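Local coordinates for protein yesU (Bacillus subtilis, PDB 1OQ1), which is of unknown function but has a galectin-like fold and belongs to the DUF1961 family of the concanavalin clan, at residues C10-P15 with R213-H218; W25-G30 with F51-P56; L117-R122 with D149-P154. One frame throughout, in Å; residues are numbered along the deposited sequence.

Interaction 1 pairs 10-15 with 213-218 in one sheet of the sandwich, and interaction 2 pairs 26-29 with 51-54 at the border of the other. Their centres lie about 17 Å apart, yet they touch: Tyr12 OH is 3.6 Å from Cys55 SG, and Phe215 CD2 is 3.9 Å from Trp25 CH2, packing one sheet on the other. Interaction 3, where strand 112-122 ends, shares the second sheet with interaction 2 but stays about 10 Å from it between nearest atoms. Along the chain, interactions 2 and 3 follow each other inside the loop closed by interaction 1.

Interaction 1 (C10-P15 with R213-H218); sequences CLYRNP and RDFAVH
Six backbone hydrogen bonds join Cys10-Pro15 to Arg213-His218, two antiparallel strands. Val217 O accepts twice, from Leu11 N at 2.8 Å and from Tyr12 N at 3.2 Å, both donors in the carbonyl plane: a classic beta bulge. Beyond it the pairing is regular, with Tyr12 opposite Val217 and Asn14 opposite Phe215 as hydrogen-bonded pairs. Past the strand end, Asp214 N still reaches Pro15 O, from above the carbonyl plane.

The face bearing Tyr12, Asn14, Phe215 and Val217 is mainly aromatic and apolar. Tyr12 CE2 comes to 3.7 Å from Phe215 CE2, the ring planes 68° apart. Asn14 ND2 gives a nearly straight bond to Tyr12 OH (3.1 Å) in its own amide plane and also bonds Asp21 O.

On the other face, Cys10 SG sits over the His218 ring, 4.2 Å from its centroid, while Arg13 NH2 approaches that ring in plane, 3.6 Å from His218 NE2. A bend at chi3 (-77°) turns Arg13 NE back. Ala216 CB lies over one face of the guanidinium.

Phe215 also meets Phe202 of the opposing sheet edge-to-face, as befits the jelly-roll sandwich of galectin-like proteins, here with its N- and C-terminal strands paired.

Interaction 2 (W25-G30 with F51-P56); sequences WRMEGG and FVFWCP
Trp25 lays its indole against Phe53, Cys55 and Pro56. Trp25 CB sits 3.2 Å from Trp54 O, close to Phe53 CE1. With CG anti to the carbonyl carbon (chi1 -77°), the ring starts over the backbone of the facing segment: Trp25 CD1 meets Pro56 CD at 3.4 Å, and Cys55 CA lies over the face, 3.9 Å from the centroid of the five-membered ring, both CH-pi contacts. Trp25 CE3 turns the other way, onto one face of Phe53, 3.4 Å from Phe53 CE2. Farther out, CZ2 and CH2 touch Cys55 CB.

Strands 26-29 and 51-54 pair antiparallel as the first two of a seven-stranded sheet in the galectin-like sandwich, 26-29 outermost within the chain; Trp25 reaches inward to Tyr12 of the other sheet.

Selenomethionine Met27 covers the opposite face of Phe53: a bend at chi2 (63°) puts Met27 SE 3.6 Å from Phe51 CD1, and one at chi3 turns Met27 CE to 3.6 Å from Phe53 CD1. On the face bearing Arg26, Glu28 and Trp54, Trp54 NE1 gives a weak bond to Glu28 OE1 (3.0 Å), in the plane of the indole. Glu28 OE1 also bonds Tyr107 OH, and OE2 forms a salt bridge with Arg100.

Interaction 3 (L117-R122 with D149-P154); sequences LSYFRR and DPLPSP
One carboxylate oxygen, Asp149 OD2, gathers a backbone N-H, an arginine and a water where the chain turns a corner at Phe120, leaving the strand 117-119. The contact ties that corner of the galectin-like sandwich to the loop between strands 142-148 and 161-168, where Asp149 OD1 accepts from Leu151 N (2.9 Å) in an Asx turn. OD1 thus shapes the loop, while OD2 reaches across to Phe120 and Arg122.

Phe120 N meets Asp149 OD2 at 2.9 Å, nearly along the C-O axis. Arg122 NH2 adds a salt bridge to Asp149 OD2 at 3.0 Å, weak as a hydrogen bond, the guanidinium and carboxylate planes standing 62° apart. Arg122 NH2 also makes a straighter bond to Leu151 O, 2.7 Å long, from above the carbonyl plane. A bend at chi2 (-67°) turns Arg122 CD back, and CG lies over the centre of the Phe120 ring, whose edge faces the loop.

Leu151 CD1 packs at the edge of Tyr119, and Phe120 CZ meets Pro154 CD at 4.0 Å. The water accepts from Arg121 N and Arg122 NE and lies 2.7 Å from Asp149 OD2, to which it probably donates. Phe120 CE1 lies 3.3 Å from Pro152 O, in the ring plane.

Interaction 1 (C10-P15 with R213-H218)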
loop_
_atom_site.group_PDB
_atom_site.type_symbol
_atom_site.label_atom_id
_atom_site.label_comp_id
_atom_site.label_asym_id
_atom_site.label_seq_id
_atom_site.Cartn_x
_atom_site.Cartn_y
_atom_site.Cartn_z
ATOM N N CYS A 10 -19.531 1.365 -4.065
ATOM C CA CYS A 10 -18.482 0.393 -3.785
ATOM C C CYS A 10 -18.041 -0.205 -5.113
ATOM O O CYS A 10 -18.861 -0.733 -5.864
ATOM C CB CYS A 10 -18.998 -0.718 -2.867
ATOM S SG CYS A 10 -17.731 -1.946 -2.430
ATOM N N LEU A 11 -16.749 -0.120 -5.401
ATOM C CA LEU A 11 -16.216 -0.648 -6.649
ATOM C C LEU A 11 -15.623 -2.036 -6.486
ATOM O O LEU A 11 -15.595 -2.822 -7.436
ATOM C CB LEU A 11 -15.130 0.282 -7.190
ATOM C CG LEU A 11 -15.536 1.736 -7.416
ATOM C CD1 LEU A 11 -14.348 2.517 -7.946
ATOM C CD2 LEU A 11 -16.695 1.794 -8.399
ATOM N N TYR A 12 -15.166 -2.339 -5.276
ATOM C CA TYR A 12 -14.516 -3.615 -5.004
ATOM C C TYR A 12 -14.432 -3.858 -3.505
ATOM O O TYR A 12 -14.209 -2.930 -2.726
ATOM C CB TYR A 12 -13.100 -3.566 -5.592
ATOM C CG TYR A 12 -12.241 -4.789 -5.375
ATOM C CD1 TYR A 12 -12.297 -5.870 -6.253
ATOM C CD2 TYR A 12 -11.341 -4.849 -4.309
ATOM C CE1 TYR A 12 -11.473 -6.983 -6.080
ATOM C CE2 TYR A 12 -10.516 -5.959 -4.126
ATOM C CZ TYR A 12 -10.588 -7.018 -5.015
ATOM O OH TYR A 12 -9.773 -8.115 -4.844
ATOM N N ARG A 13 -14.614 -5.108 -3.102
ATOM C CA ARG A 13 -14.517 -5.467 -1.701
ATOM C C ARG A 13 -14.038 -6.909 -1.605
ATOM O O ARG A 13 -14.632 -7.815 -2.199
ATOM C CB ARG A 13 -15.871 -5.311 -1.006
ATOM C CG ARG A 13 -15.836 -5.656 0.477
ATOM C CD ARG A 13 -17.201 -5.485 1.117
ATOM N NE ARG A 13 -17.545 -4.090 1.385
ATOM C CZ ARG A 13 -17.017 -3.364 2.367
ATOM N NH1 ARG A 13 -16.112 -3.894 3.181
ATOM N NH2 ARG A 13 -17.410 -2.110 2.550
ATOM N N ASN A 14 -12.951 -7.106 -0.868
ATOM C CA ASN A 14 -12.364 -8.425 -0.677
ATOM C C ASN A 14 -12.198 -8.666 0.823
ATOM O O ASN A 14 -11.405 -7.998 1.487
ATOM C CB ASN A 14 -11.001 -8.490 -1.366
ATOM C CG ASN A 14 -10.450 -9.898 -1.436
ATOM O OD1 ASN A 14 -10.628 -10.693 -0.515
ATOM N ND2 ASN A 14 -9.765 -10.213 -2.531
ATOM N N PRO A 15 -12.959 -9.621 1.378
ATOM C CA PRO A 15 -12.891 -9.944 2.808
ATOM C C PRO A 15 -11.522 -10.465 3.257
ATOM O O PRO A 15 -11.135 -10.288 4.416
ATOM C CB PRO A 15 -13.981 -11.006 2.975
ATOM C CG PRO A 15 -14.946 -10.688 1.878
ATOM C CD PRO A 15 -14.042 -10.373 0.722
ATOM N N ARG A 213 -7.424 -7.627 6.562
ATOM C CA ARG A 213 -8.826 -8.001 6.405
ATOM C C ARG A 213 -9.642 -6.887 5.755
ATOM O O ARG A 213 -9.253 -5.725 5.785
ATOM C CB ARG A 213 -9.437 -8.304 7.772
ATOM C CG ARG A 213 -9.295 -9.728 8.247
ATOM C CD ARG A 213 -10.581 -10.480 7.990
ATOM N NE ARG A 213 -10.851 -11.459 9.037
ATOM C CZ ARG A 213 -12.029 -12.043 9.223
ATOM N NH1 ARG A 213 -13.049 -11.742 8.429
ATOM N NH2 ARG A 213 -12.186 -12.927 10.202
ATOM N N ASP A 214 -10.774 -7.268 5.174
ATOM C CA ASP A 214 -11.718 -6.342 4.545
ATOM C C ASP A 214 -11.128 -5.206 3.720
ATOM O O ASP A 214 -11.257 -4.032 4.076
ATOM C CB ASP A 214 -12.649 -5.752 5.611
ATOM C CG ASP A 214 -13.341 -6.824 6.439
ATOM O OD1 ASP A 214 -13.646 -7.902 5.888
ATOM O OD2 ASP A 214 -13.591 -6.581 7.639
ATOM N N PHE A 215 -10.497 -5.570 2.611
ATOM C CA PHE A 215 -9.889 -4.621 1.689
ATOM C C PHE A 215 -10.987 -4.136 0.735
ATOM O O PHE A 215 -11.589 -4.934 0.013
ATOM C CB PHE A 215 -8.765 -5.335 0.932
ATOM C CG PHE A 215 -8.232 -4.583 -0.254
ATOM C CD1 PHE A 215 -7.913 -3.232 -0.164
ATOM C CD2 PHE A 215 -8.000 -5.248 -1.454
ATOM C CE1 PHE A 215 -7.371 -2.552 -1.252
ATOM C CE2 PHE A 215 -7.457 -4.580 -2.552
ATOM C CZ PHE A 215 -7.141 -3.225 -2.448
ATOM N N ALA A 216 -11.254 -2.834 0.735
ATOM C CA ALA A 216 -12.307 -2.297 -0.127
ATOM C C ALA A 216 -11.913 -1.009 -0.829
ATOM O O ALA A 216 -11.054 -0.270 -0.354
ATOM C CB ALA A 216 -13.568 -2.068 0.693
ATOM N N VAL A 217 -12.558 -0.755 -1.966
ATOM C CA VAL A 217 -12.321 0.449 -2.755
ATOM C C VAL A 217 -13.675 1.072 -3.107
ATOM O O VAL A 217 -14.529 0.421 -3.710
ATOM C CB VAL A 217 -11.563 0.130 -4.075
ATOM C CG1 VAL A 217 -11.281 1.417 -4.841
ATOM C CG2 VAL A 217 -10.264 -0.594 -3.772
ATOM N N HIS A 218 -13.869 2.325 -2.713
ATOM C CA HIS A 218 -15.107 3.047 -2.998
ATOM C C HIS A 218 -14.787 4.281 -3.833
ATOM O O HIS A 218 -13.645 4.743 -3.865
ATOM C CB HIS A 218 -15.779 3.509 -1.696
ATOM C CG HIS A 218 -16.359 2.399 -0.874
ATOM N ND1 HIS A 218 -17.709 2.113 -0.852
ATOM C CD2 HIS A 218 -15.775 1.516 -0.030
ATOM C CE1 HIS A 218 -17.930 1.104 -0.027
ATOM N NE2 HIS A 218 -16.774 0.724 0.484
#

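Interaction 2 (W25-G30 with F51-P56)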
loop_
_atom_site.group_PDB
_atom_site.type_symbol
_atom_site.label_atom_id
_atom_site.label_comp_id
_atom_site.label_asym_id
_atom_site.label_seq_id
_atom_site.Cartn_x
_atom_site.Cartn_y
_atom_site.Cartn_z
ATOM N N TRP A 25 -4.392 -13.108 -7.382
ATOM C CA TRP A 25 -3.440 -12.085 -6.957
ATOM C C TRP A 25 -2.042 -12.507 -7.390
ATOM O O TRP A 25 -1.768 -13.697 -7.539
ATOM C CB TRP A 25 -3.492 -11.900 -5.440
ATOM C CG TRP A 25 -4.685 -11.112 -4.986
ATOM C CD1 TRP A 25 -5.965 -11.231 -5.441
ATOM C CD2 TRP A 25 -4.706 -10.075 -3.994
ATOM N NE1 TRP A 25 -6.783 -10.332 -4.799
ATOM C CE2 TRP A 25 -6.037 -9.608 -3.906
ATOM C CE3 TRP A 25 -3.730 -9.493 -3.174
ATOM C CZ2 TRP A 25 -6.417 -8.586 -3.029
ATOM C CZ3 TRP A 25 -4.109 -8.476 -2.303
ATOM C CH2 TRP A 25 -5.441 -8.033 -2.239
ATOM N N ARG A 26 -1.162 -11.534 -7.606
ATOM C CA ARG A 26 0.196 -11.845 -8.029
ATOM C C ARG A 26 1.235 -11.553 -6.963
ATOM O O ARG A 26 1.421 -10.405 -6.554
ATOM C CB ARG A 26 0.552 -11.085 -9.308
ATOM C CG ARG A 26 -0.230 -11.532 -10.528
ATOM C CD ARG A 26 0.529 -11.210 -11.805
ATOM N NE ARG A 26 -0.209 -11.605 -13.001
ATOM C CZ ARG A 26 0.283 -11.541 -14.234
ATOM N NH1 ARG A 26 1.518 -11.099 -14.436
ATOM N NH2 ARG A 26 -0.462 -11.913 -15.266
HETATM N N MSE A 27 1.910 -12.610 -6.523
HETATM C CA MSE A 27 2.945 -12.506 -5.505
HETATM C C MSE A 27 4.314 -12.373 -6.161
HETATM O O MSE A 27 4.738 -13.246 -6.919
HETATM C CB MSE A 27 2.914 -13.749 -4.609
HETATM C CG MSE A 27 4.045 -13.840 -3.590
HETATM SE SE MSE A 27 4.053 -12.412 -2.278
HETATM C CE MSE A 27 2.643 -13.054 -1.117
ATOM N N GLU A 28 4.999 -11.269 -5.878
ATOM C CA GLU A 28 6.329 -11.028 -6.432
ATOM C C GLU A 28 7.312 -11.000 -5.270
ATOM O O GLU A 28 7.398 -10.021 -4.535
ATOM C CB GLU A 28 6.351 -9.697 -7.201
ATOM C CG GLU A 28 5.311 -9.638 -8.322
ATOM C CD GLU A 28 5.291 -8.318 -9.083
ATOM O OE1 GLU A 28 5.831 -7.309 -8.581
ATOM O OE2 GLU A 28 4.715 -8.287 -10.190
ATOM N N GLY A 29 8.054 -12.087 -5.103
ATOM C CA GLY A 29 8.997 -12.152 -4.005
ATOM C C GLY A 29 8.604 -13.290 -3.088
ATOM O O GLY A 29 7.559 -13.916 -3.291
ATOM N N GLY A 30 9.421 -13.534 -2.069
ATOM C CA GLY A 30 9.185 -14.640 -1.155
ATOM C C GLY A 30 8.174 -14.485 -0.038
ATOM O O GLY A 30 8.475 -14.773 1.123
ATOM N N PHE A 51 8.718 -8.624 -0.545
ATOM C CA PHE A 51 7.782 -8.884 -1.633
ATOM C C PHE A 51 6.745 -7.791 -1.843
ATOM O O PHE A 51 6.641 -6.853 -1.061
ATOM C CB PHE A 51 7.033 -10.196 -1.354
ATOM C CG PHE A 51 6.039 -10.106 -0.211
ATOM C CD1 PHE A 51 4.830 -9.425 -0.361
ATOM C CD2 PHE A 51 6.319 -10.696 1.016
ATOM C CE1 PHE A 51 3.914 -9.332 0.696
ATOM C CE2 PHE A 51 5.408 -10.607 2.082
ATOM C CZ PHE A 51 4.204 -9.922 1.915
ATOM N N VAL A 52 5.996 -7.933 -2.930
ATOM C CA VAL A 52 4.878 -7.051 -3.233
ATOM C C VAL A 52 3.809 -8.033 -3.716
ATOM O O VAL A 52 4.047 -8.815 -4.636
ATOM C CB VAL A 52 5.184 -6.032 -4.340
ATOM C CG1 VAL A 52 3.961 -5.142 -4.554
ATOM C CG2 VAL A 52 6.388 -5.176 -3.952
ATOM N N PHE A 53 2.650 -8.001 -3.067
ATOM C CA PHE A 53 1.530 -8.893 -3.375
ATOM C C PHE A 53 0.440 -8.025 -3.998
ATOM O O PHE A 53 -0.197 -7.236 -3.306
ATOM C CB PHE A 53 1.056 -9.532 -2.067
ATOM C CG PHE A 53 0.042 -10.628 -2.235
ATOM C CD1 PHE A 53 0.155 -11.564 -3.261
ATOM C CD2 PHE A 53 -0.995 -10.762 -1.318
ATOM C CE1 PHE A 53 -0.748 -12.617 -3.364
ATOM C CE2 PHE A 53 -1.905 -11.815 -1.411
ATOM C CZ PHE A 53 -1.779 -12.743 -2.436
ATOM N N TRP A 54 0.233 -8.181 -5.303
ATOM C CA TRP A 54 -0.733 -7.364 -6.036
ATOM C C TRP A 54 -2.145 -7.883 -6.244
ATOM O O TRP A 54 -2.358 -9.062 -6.526
ATOM C CB TRP A 54 -0.211 -7.044 -7.442
ATOM C CG TRP A 54 1.097 -6.353 -7.519
ATOM C CD1 TRP A 54 2.329 -6.933 -7.670
ATOM C CD2 TRP A 54 1.319 -4.941 -7.483
ATOM N NE1 TRP A 54 3.301 -5.965 -7.734
ATOM C CE2 TRP A 54 2.710 -4.732 -7.621
ATOM C CE3 TRP A 54 0.476 -3.828 -7.348
ATOM C CZ2 TRP A 54 3.280 -3.453 -7.627
ATOM C CZ3 TRP A 54 1.044 -2.552 -7.353
ATOM C CH2 TRP A 54 2.434 -2.378 -7.493
ATOM N N CYS A 55 -3.103 -6.967 -6.136
ATOM C CA CYS A 55 -4.499 -7.264 -6.422
ATOM C C CYS A 55 -4.483 -7.147 -7.954
ATOM O O CYS A 55 -3.855 -6.241 -8.503
ATOM C CB CYS A 55 -5.399 -6.191 -5.807
ATOM S SG CYS A 55 -7.119 -6.223 -6.367
ATOM N N PRO A 56 -5.179 -8.042 -8.668
ATOM C CA PRO A 56 -5.159 -7.953 -10.134
ATOM C C PRO A 56 -6.004 -6.875 -10.809
ATOM O O PRO A 56 -5.801 -6.579 -11.988
ATOM C CB PRO A 56 -5.595 -9.351 -10.555
ATOM C CG PRO A 56 -6.637 -9.673 -9.519
ATOM C CD PRO A 56 -5.990 -9.188 -8.218
#

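Interaction 3 (L117-R122 with D149-P154)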
loop_
_atom_site.group_PDB
_atom_site.type_symbol
_atom_site.label_atom_id
_atom_site.label_comp_id
_atom_site.label_asym_id
_atom_site.label_seq_id
_atom_site.Cartn_x
_atom_site.Cartn_y
_atom_site.Cartn_z
ATOM N N LEU A 117 3.038 4.263 -0.198
ATOM C CA LEU A 117 2.986 4.802 1.149
ATOM C C LEU A 117 3.402 3.752 2.168
ATOM O O LEU A 117 2.736 2.731 2.330
ATOM C CB LEU A 117 1.565 5.291 1.435
ATOM C CG LEU A 117 1.354 6.380 2.493
ATOM C CD1 LEU A 117 -0.090 6.847 2.438
ATOM C CD2 LEU A 117 1.704 5.860 3.870
ATOM N N SER A 118 4.511 4.011 2.849
ATOM C CA SER A 118 5.010 3.083 3.850
ATOM C C SER A 118 4.488 3.442 5.231
ATOM O O SER A 118 4.367 4.619 5.582
ATOM C CB SER A 118 6.539 3.091 3.854
ATOM O OG SER A 118 7.025 4.414 3.984
ATOM N N TYR A 119 4.160 2.412 6.002
ATOM C CA TYR A 119 3.664 2.586 7.360
ATOM C C TYR A 119 4.217 1.437 8.199
ATOM O O TYR A 119 4.626 0.411 7.661
ATOM C CB TYR A 119 2.131 2.627 7.371
ATOM C CG TYR A 119 1.450 1.404 6.808
ATOM C CD1 TYR A 119 1.024 0.374 7.646
ATOM C CD2 TYR A 119 1.184 1.298 5.442
ATOM C CE1 TYR A 119 0.343 -0.728 7.145
ATOM C CE2 TYR A 119 0.502 0.200 4.927
ATOM C CZ TYR A 119 0.082 -0.808 5.783
ATOM O OH TYR A 119 -0.618 -1.877 5.278
ATOM N N PHE A 120 4.223 1.605 9.514
ATOM C CA PHE A 120 4.833 0.616 10.400
ATOM C C PHE A 120 6.244 0.377 9.855
ATOM O O PHE A 120 6.633 -0.751 9.540
ATOM C CB PHE A 120 4.068 -0.709 10.426
ATOM C CG PHE A 120 4.463 -1.600 11.583
ATOM C CD1 PHE A 120 3.971 -1.357 12.863
ATOM C CD2 PHE A 120 5.377 -2.633 11.406
ATOM C CE1 PHE A 120 4.384 -2.127 13.954
ATOM C CE2 PHE A 120 5.801 -3.412 12.491
ATOM C CZ PHE A 120 5.304 -3.157 13.768
ATOM N N ARG A 121 7.001 1.462 9.719
ATOM C CA ARG A 121 8.366 1.380 9.213
ATOM C C ARG A 121 9.238 1.030 10.408
ATOM O O ARG A 121 9.720 1.919 11.109
ATOM C CB ARG A 121 8.783 2.728 8.625
ATOM C CG ARG A 121 7.795 3.275 7.607
ATOM C CD ARG A 121 8.212 4.646 7.095
ATOM N NE ARG A 121 9.463 4.597 6.342
ATOM C CZ ARG A 121 10.622 5.095 6.761
ATOM N NH1 ARG A 121 10.718 5.696 7.943
ATOM N NH2 ARG A 121 11.692 4.998 5.985
ATOM N N ARG A 122 9.426 -0.267 10.640
ATOM C CA ARG A 122 10.199 -0.729 11.787
ATOM C C ARG A 122 11.239 -1.797 11.430
ATOM O O ARG A 122 11.550 -2.657 12.250
ATOM C CB ARG A 122 9.244 -1.300 12.846
ATOM C CG ARG A 122 7.957 -0.496 13.058
ATOM C CD ARG A 122 8.212 0.880 13.674
ATOM N NE ARG A 122 7.025 1.727 13.559
ATOM C CZ ARG A 122 5.971 1.670 14.367
ATOM N NH1 ARG A 122 5.943 0.809 15.377
ATOM N NH2 ARG A 122 4.925 2.458 14.142
ATOM N N ASP A 149 3.765 8.232 12.803
ATOM C CA ASP A 149 3.014 6.972 12.776
ATOM C C ASP A 149 2.527 6.590 14.182
ATOM O O ASP A 149 3.337 6.278 15.056
ATOM C CB ASP A 149 3.926 5.864 12.222
ATOM C CG ASP A 149 3.211 4.534 12.032
ATOM O OD1 ASP A 149 2.012 4.427 12.366
ATOM O OD2 ASP A 149 3.865 3.584 11.548
ATOM N N PRO A 150 1.198 6.587 14.410
ATOM C CA PRO A 150 0.620 6.240 15.715
ATOM C C PRO A 150 0.603 4.741 16.031
ATOM O O PRO A 150 0.316 4.344 17.158
ATOM C CB PRO A 150 -0.790 6.810 15.622
ATOM C CG PRO A 150 -1.136 6.535 14.190
ATOM C CD PRO A 150 0.134 6.954 13.454
ATOM N N LEU A 151 0.893 3.914 15.035
ATOM C CA LEU A 151 0.897 2.471 15.244
ATOM C C LEU A 151 1.953 2.083 16.272
ATOM O O LEU A 151 3.106 2.506 16.184
ATOM C CB LEU A 151 1.174 1.746 13.932
ATOM C CG LEU A 151 0.090 1.815 12.859
ATOM C CD1 LEU A 151 0.641 1.235 11.565
ATOM C CD2 LEU A 151 -1.148 1.044 13.310
ATOM N N PRO A 152 1.568 1.272 17.261
ATOM C CA PRO A 152 2.519 0.849 18.289
ATOM C C PRO A 152 3.269 -0.385 17.828
ATOM O O PRO A 152 3.053 -0.873 16.720
ATOM C CB PRO A 152 1.612 0.530 19.465
ATOM C CG PRO A 152 0.450 -0.148 18.771
ATOM C CD PRO A 152 0.209 0.778 17.565
ATOM N N SER A 153 4.163 -0.869 18.684
ATOM C CA SER A 153 4.888 -2.099 18.409
ATOM C C SER A 153 3.836 -3.172 18.702
ATOM O O SER A 153 2.844 -2.900 19.387
ATOM C CB SER A 153 6.088 -2.220 19.351
ATOM O OG SER A 153 5.804 -1.635 20.609
ATOM N N PRO A 154 4.025 -4.396 18.190
ATOM C CA PRO A 154 3.057 -5.474 18.415
ATOM C C PRO A 154 2.663 -5.742 19.861
ATOM O O PRO A 154 1.504 -6.052 20.134
ATOM C CB PRO A 154 3.726 -6.683 17.764
ATOM C CG PRO A 154 4.522 -6.059 16.658
ATOM C CD PRO A 154 5.132 -4.856 17.335
HETATM O O HOH W 1 6.510 3.821 11.428
#